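Local coordinates for Tll1590 protein (Thermosynechococcus elongatus, PDB 6LDQ) that belongs to the sucrose-phosphate synthase family and carries a glycosyl transferase 4-like domain of the GT-B clan, at residues A[106-111]-A[213-218]. Residues are numbered along the deposited sequence; the frame is centred on the assembly and turned at random.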
ATOM      1  N   TYR A 106       6.659   6.010   9.830  1.00 19.29           N
ATOM      2  CA  TYR A 106       5.295   6.084   9.290  1.00 18.89           C
ATOM      3  C   TYR A 106       4.221   5.481  10.189  1.00 19.00           C
ATOM      4  O   TYR A 106       4.169   4.250  10.357  1.00 20.17           O
ATOM      5  CB  TYR A 106       5.243   5.396   7.922  1.00 18.50           C
ATOM      6  CG  TYR A 106       6.281   5.896   6.941  1.00 15.31           C
ATOM      7  CD1 TYR A 106       6.166   7.145   6.349  1.00 16.13           C
ATOM      8  CD2 TYR A 106       7.387   5.125   6.626  1.00 15.39           C
ATOM      9  CE1 TYR A 106       7.121   7.614   5.451  1.00 13.51           C
ATOM     10  CE2 TYR A 106       8.350   5.575   5.728  1.00 15.52           C
ATOM     11  CZ  TYR A 106       8.216   6.813   5.140  1.00 14.76           C
ATOM     12  OH  TYR A 106       9.179   7.259   4.261  1.00 15.72           O
ATOM     13  N   PRO A 107       3.327   6.308  10.766  1.00 17.37           N
ATOM     14  CA  PRO A 107       2.227   5.757  11.579  1.00 18.83           C
ATOM     15  C   PRO A 107       1.163   5.052  10.766  1.00 15.45           C
ATOM     16  O   PRO A 107       0.330   4.347  11.342  1.00 18.19           O
ATOM     17  CB  PRO A 107       1.635   7.003  12.274  1.00 19.03           C
ATOM     18  CG  PRO A 107       2.102   8.180  11.439  1.00 22.92           C
ATOM     19  CD  PRO A 107       3.473   7.770  10.963  1.00 19.85           C
ATOM     20  N   LEU A 108       1.109   5.287   9.470  1.00 18.23           N
ATOM     21  CA  LEU A 108       0.156   4.625   8.598  1.00 18.58           C
ATOM     22  C   LEU A 108       0.920   4.175   7.368  1.00 21.71           C
ATOM     23  O   LEU A 108       1.760   4.910   6.832  1.00 17.13           O
ATOM     24  CB  LEU A 108      -1.005   5.546   8.203  1.00 15.06           C
ATOM     25  CG  LEU A 108      -2.164   5.042   7.338  1.00 16.26           C
ATOM     26  CD1 LEU A 108      -3.457   5.763   7.776  1.00 19.06           C
ATOM     27  CD2 LEU A 108      -1.891   5.314   5.865  1.00 13.86           C
ATOM     28  N   ILE A 109       0.657   2.950   6.952  1.00 16.64           N
ATOM     29  CA  ILE A 109       1.230   2.404   5.736  1.00 15.59           C
ATOM     30  C   ILE A 109       0.088   1.797   4.943  1.00 15.80           C
ATOM     31  O   ILE A 109      -0.662   0.980   5.479  1.00 18.41           O
ATOM     32  CB  ILE A 109       2.309   1.346   6.033  1.00 17.79           C
ATOM     33  CG1 ILE A 109       3.431   1.934   6.903  1.00 19.14           C
ATOM     34  CG2 ILE A 109       2.864   0.816   4.732  1.00 17.36           C
ATOM     35  CD1 ILE A 109       4.680   1.027   6.973  1.00 18.82           C
ATOM     36  N   HIS A 110      -0.044   2.197   3.678  1.00 17.14           N
ATOM     37  CA  HIS A 110      -1.146   1.764   2.818  1.00 17.54           C
ATOM     38  C   HIS A 110      -0.550   0.989   1.650  1.00 17.55           C
ATOM     39  O   HIS A 110       0.112   1.572   0.789  1.00 17.37           O
ATOM     40  CB  HIS A 110      -1.980   2.962   2.347  1.00 20.15           C
ATOM     41  CG  HIS A 110      -3.166   2.594   1.502  1.00 17.59           C
ATOM     42  ND1 HIS A 110      -4.058   3.535   1.027  1.00 17.09           N
ATOM     43  CD2 HIS A 110      -3.597   1.396   1.033  1.00 16.84           C
ATOM     44  CE1 HIS A 110      -4.991   2.931   0.310  1.00 22.01           C
ATOM     45  NE2 HIS A 110      -4.738   1.632   0.301  1.00 18.97           N
ATOM     46  N   THR A 111      -0.796  -0.321   1.625  1.00 16.32           N
ATOM     47  CA  THR A 111      -0.212  -1.253   0.672  1.00 17.49           C
ATOM     48  C   THR A 111      -1.174  -1.514  -0.484  1.00 14.00           C
ATOM     49  O   THR A 111      -2.394  -1.447  -0.318  1.00 14.08           O
ATOM     50  CB  THR A 111       0.134  -2.562   1.384  1.00 10.29           C
ATOM     51  OG1 THR A 111      -0.991  -3.028   2.132  1.00 14.75           O
ATOM     52  CG2 THR A 111       1.257  -2.311   2.355  1.00 18.27           C
ATOM     53  N   GLN A 213     -10.342   8.093  10.645  1.00 21.58           N
ATOM     54  CA  GLN A 213     -11.111   7.130  11.432  1.00 24.56           C
ATOM     55  C   GLN A 213     -10.198   6.144  12.154  1.00 24.73           C
ATOM     56  O   GLN A 213     -10.336   5.918  13.362  1.00 26.43           O
ATOM     57  CB  GLN A 213     -12.070   6.368  10.516  1.00 26.89           C
ATOM     58  CG  GLN A 213     -13.522   6.732  10.641  1.00 31.74           C
ATOM     59  CD  GLN A 213     -14.352   6.024   9.591  1.00 35.36           C
ATOM     60  OE1 GLN A 213     -15.058   6.660   8.806  1.00 37.01           O
ATOM     61  NE2 GLN A 213     -14.244   4.703   9.550  1.00 35.65           N
ATOM     62  N   LEU A 214      -9.276   5.527  11.412  1.00 23.17           N
ATOM     63  CA  LEU A 214      -8.298   4.619  12.010  1.00 25.27           C
ATOM     64  C   LEU A 214      -7.528   5.289  13.144  1.00 29.04           C
ATOM     65  O   LEU A 214      -7.363   4.710  14.225  1.00 35.51           O
ATOM     66  CB  LEU A 214      -7.321   4.132  10.940  1.00 24.29           C
ATOM     67  CG  LEU A 214      -7.748   3.001  10.011  1.00 31.59           C
ATOM     68  CD1 LEU A 214      -6.505   2.319   9.470  1.00 30.25           C
ATOM     69  CD2 LEU A 214      -8.622   2.003  10.760  1.00 28.18           C
ATOM     70  N   PHE A 215      -7.031   6.504  12.904  1.00 22.35           N
ATOM     71  CA  PHE A 215      -6.198   7.178  13.895  1.00 29.88           C
ATOM     72  C   PHE A 215      -6.983   7.495  15.162  1.00 32.10           C
ATOM     73  O   PHE A 215      -6.446   7.393  16.272  1.00 33.24           O
ATOM     74  CB  PHE A 215      -5.613   8.468  13.313  1.00 27.80           C
ATOM     75  CG  PHE A 215      -4.491   8.256  12.332  1.00 24.56           C
ATOM     76  CD1 PHE A 215      -3.423   7.415  12.631  1.00 25.70           C
ATOM     77  CD2 PHE A 215      -4.494   8.919  11.116  1.00 24.92           C
ATOM     78  CE1 PHE A 215      -2.378   7.243  11.732  1.00 23.03           C
ATOM     79  CE2 PHE A 215      -3.461   8.740  10.208  1.00 26.95           C
ATOM     80  CZ  PHE A 215      -2.392   7.908  10.524  1.00 20.52           C
ATOM     81  N   ALA A 216      -8.251   7.889  15.015  1.00 32.15           N
ATOM     82  CA  ALA A 216      -9.061   8.257  16.173  1.00 36.33           C
ATOM     83  C   ALA A 216      -9.448   7.040  17.000  1.00 41.44           C
ATOM     84  O   ALA A 216      -9.607   7.145  18.223  1.00 45.97           O
ATOM     85  CB  ALA A 216     -10.309   9.015  15.718  1.00 38.35           C
ATOM     86  N   ALA A 217      -9.591   5.888  16.365  1.00 37.32           N
ATOM     87  CA  ALA A 217      -9.908   4.644  17.060  1.00 42.21           C
ATOM     88  C   ALA A 217      -8.814   4.201  18.039  1.00 47.07           C
ATOM     89  O   ALA A 217      -8.988   3.107  18.585  1.00 48.56           O
ATOM     90  CB  ALA A 217     -10.172   3.534  16.044  1.00 38.44           C
ATOM     91  N   SER A 218      -7.758   4.995  18.256  1.00 47.44           N
ATOM     92  CA  SER A 218      -6.709   4.635  19.207  1.00 47.16           C
ATOM     93  C   SER A 218      -7.277   4.289  20.579  1.00 52.12           C
ATOM     94  O   SER A 218      -6.733   3.424  21.276  1.00 54.20           O
ATOM     95  CB  SER A 218      -5.697   5.784  19.326  1.00 44.89           C
ATOM     96  OG  SER A 218      -4.436   5.324  19.783  1.00 44.30           O
TER
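Phe215, near the C-terminal end of helix 200-216, reaches the start of strand 108-112 with the far end of its ring and meets Leu108, the first residue of the strand, and Pro107 just before it. Its CZ lies 3.6 Å from both Leu108 CB and Leu108 CD1. Ring atom CE2 of Phe215 stands 3.8 Å from that same Leu108 CD1 methyl. Leu108 thus touches the ring with two carbons, CB approaching obliquely, and the two side chains cross at about a right angle. Near CE1, Pro107 joins Leu108: Pro107 CB is 4.1 Å from Phe215 CE1. The carbonyl O of Pro107, at 4.0 Å from Phe215 CE1, sits at the ring edge, near the ring plane.

Phe215 CG is turned opposite its own carbonyl carbon (chi1 -75°), which carries the ring across the gap although the CA atoms of Leu108 and Phe215 remain 8.7 Å apart. Leu108 CG lies opposite the backbone N (chi1 -177°), placing CD1 beside CZ and CE2. Further out, Leu108 also packs on Ile8, Leu132 and Tyr211, and Phe215 on Met4, Arg5 and Gln130. Backbone hydrogen bonds of Leu108 with Ala9, and of Pro107 with Gln130, tie this end of the strand to both neighbours in the parallel part of the sheet.

The contact therefore joins the final helix to the sheet of a Rossmann-like alpha/beta domain, as expected in the GT-B clan. With 158 Å² buried in total, the join rests on van der Waals and hydrophobic contact, and no hydrogen bond between the two segments fixes the ring's rotation.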